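Local atomic coordinates of beta sliding clamp (Bartonella birtlesii LL-WM9, PDB entry 6PTR), a protein that probably forms a ring-shaped head-to-tail dimer around DNA that tethers DNA polymerases and makes their synthesis processive. Residues 135-140 and 230-235. Residues are numbered along the deposited sequence; the frame is centred on the assembly and turned at random.
Sequences GCRFFL and CIELSE
Two antiparallel strands, 136-140 and 230-233, pair at the edge of an eight-stranded sheet that runs across the N-terminal and central domains of the DNA clamp fold. Four backbone hydrogen bonds join Cys136 to Leu233 and Phe138 to Ile231; the straightest runs from Ile231 N to Phe138 O, 2.8 Å at 166°. A classic beta bulge, in which Gly135 and Cys136 both face Leu233, begins the pairing.

The buried face carries Cys136, Phe138, Ile231 and Leu233. Phe138 takes the crowded first torsion, CG between N and the carbonyl carbon (chi1 61°), which brings its ring beside Ile231. The branched Ile231 suits this neighbour: its CB makes a CH-pi contact over one face of the Phe138 ring, 4.1 Å from the centroid, while CG2 touches CZ. Leu233 CD2 meets the ring edge at Phe138 CE1 (3.7 Å) and also reaches Cys136 SG, a small apolar group that fits beside it.

On the other face Arg137 and Phe139 are exposed and Glu232 partly so, whereas Cys230 is buried. Arg137 and Glu232 lie side by side, touching CG to CG at 3.7 Å. Glu232 OE2 lies at the guanidinium edge, 3.9 Å from Arg137 NE, a long salt bridge with the charged planes 80° apart. The compact, polarisable Cys230 touches both Arg137 and Phe139: its SG sits 3.6 Å from Arg137 NE and 4.3 Å from the Phe139 ring centroid, an oblique sulfur-aromatic contact.

Farther out, Pro198 and Val201 cover Phe138, and Phe240 lies against Ile231. Beyond the strand, Ser234 OG is hydrogen-bonded to Thr236 N and Lys237 N.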
# COMPACT_ATOMS: atom_id res chain seq x y z
N GLY C 135 -9.38 2.44 -41.44
CA GLY C 135 -8.93 1.89 -42.70
C GLY C 135 -8.31 0.52 -42.63
O GLY C 135 -8.07 -0.10 -43.67
N CYS C 136 -8.04 0.03 -41.42
CA CYS C 136 -7.36 -1.24 -41.21
C CYS C 136 -8.11 -2.00 -40.12
O CYS C 136 -8.46 -1.42 -39.09
CB CYS C 136 -5.90 -1.02 -40.80
SG CYS C 136 -4.95 -2.52 -40.43
N ARG C 137 -8.34 -3.29 -40.35
CA ARG C 137 -9.08 -4.12 -39.40
C ARG C 137 -8.52 -5.53 -39.48
O ARG C 137 -8.43 -6.10 -40.57
CB ARG C 137 -10.57 -4.11 -39.73
CG ARG C 137 -11.46 -5.02 -38.86
CD ARG C 137 -12.93 -4.74 -39.14
NE ARG C 137 -13.84 -5.49 -38.27
CZ ARG C 137 -14.24 -6.73 -38.51
NH1 ARG C 137 -13.81 -7.36 -39.59
NH2 ARG C 137 -15.07 -7.34 -37.67
N PHE C 138 -8.12 -6.08 -38.34
CA PHE C 138 -7.56 -7.43 -38.30
C PHE C 138 -7.78 -7.99 -36.91
O PHE C 138 -8.29 -7.31 -36.02
CB PHE C 138 -6.07 -7.44 -38.70
CG PHE C 138 -5.18 -6.63 -37.80
CD1 PHE C 138 -5.08 -5.25 -37.95
CD2 PHE C 138 -4.40 -7.24 -36.84
CE1 PHE C 138 -4.24 -4.51 -37.14
CE2 PHE C 138 -3.55 -6.50 -36.03
CZ PHE C 138 -3.47 -5.13 -36.18
N PHE C 139 -7.41 -9.26 -36.73
CA PHE C 139 -7.63 -9.95 -35.46
C PHE C 139 -6.32 -10.55 -34.96
O PHE C 139 -5.50 -11.01 -35.75
CB PHE C 139 -8.66 -11.08 -35.61
CG PHE C 139 -10.03 -10.61 -36.02
CD1 PHE C 139 -10.32 -10.34 -37.35
CD2 PHE C 139 -11.02 -10.43 -35.07
CE1 PHE C 139 -11.58 -9.89 -37.71
CE2 PHE C 139 -12.30 -10.00 -35.44
CZ PHE C 139 -12.57 -9.72 -36.75
N LEU C 140 -6.14 -10.52 -33.64
CA LEU C 140 -5.08 -11.25 -32.94
C LEU C 140 -5.72 -11.97 -31.77
O LEU C 140 -6.69 -11.48 -31.20
CB LEU C 140 -3.99 -10.34 -32.37
CG LEU C 140 -2.98 -9.62 -33.23
CD1 LEU C 140 -2.04 -8.82 -32.32
CD2 LEU C 140 -2.22 -10.64 -34.03
N CYS C 230 -10.37 -7.82 -31.88
CA CYS C 230 -10.51 -7.12 -33.15
C CYS C 230 -9.79 -5.78 -33.03
O CYS C 230 -10.14 -4.95 -32.18
CB CYS C 230 -11.98 -6.92 -33.52
SG CYS C 230 -12.11 -6.11 -35.16
N ILE C 231 -8.77 -5.56 -33.86
CA ILE C 231 -8.00 -4.33 -33.83
C ILE C 231 -8.34 -3.53 -35.07
O ILE C 231 -8.25 -4.04 -36.20
CB ILE C 231 -6.49 -4.61 -33.73
CG1 ILE C 231 -6.19 -5.40 -32.46
CG2 ILE C 231 -5.72 -3.29 -33.72
CD1 ILE C 231 -4.71 -5.68 -32.26
N GLU C 232 -8.74 -2.28 -34.87
CA GLU C 232 -9.10 -1.40 -35.97
C GLU C 232 -8.31 -0.11 -35.82
O GLU C 232 -8.11 0.38 -34.71
CB GLU C 232 -10.61 -1.10 -35.99
CG GLU C 232 -11.49 -2.29 -36.33
CD GLU C 232 -12.94 -2.01 -36.08
OE1 GLU C 232 -13.35 -1.95 -34.90
OE2 GLU C 232 -13.68 -1.83 -37.06
N LEU C 233 -7.81 0.43 -36.93
CA LEU C 233 -7.07 1.66 -36.75
C LEU C 233 -7.14 2.53 -37.99
O LEU C 233 -7.44 2.07 -39.10
CB LEU C 233 -5.60 1.42 -36.35
CG LEU C 233 -4.61 0.61 -37.20
CD1 LEU C 233 -3.16 0.97 -36.84
CD2 LEU C 233 -4.85 -0.87 -36.94
N SER C 234 -6.89 3.80 -37.75
CA SER C 234 -6.60 4.83 -38.74
C SER C 234 -5.29 5.48 -38.31
O SER C 234 -4.60 4.99 -37.42
CB SER C 234 -7.73 5.84 -38.81
OG SER C 234 -7.79 6.58 -37.61
N GLU C 235 -4.96 6.59 -38.95
CA GLU C 235 -3.78 7.29 -38.47
C GLU C 235 -4.08 8.18 -37.26
O GLU C 235 -3.13 8.71 -36.66
CB GLU C 235 -3.14 8.08 -39.62
CG GLU C 235 -2.45 7.13 -40.59
CD GLU C 235 -2.16 7.75 -41.93
OE1 GLU C 235 -2.04 8.99 -41.99
OE2 GLU C 235 -2.05 7.00 -42.92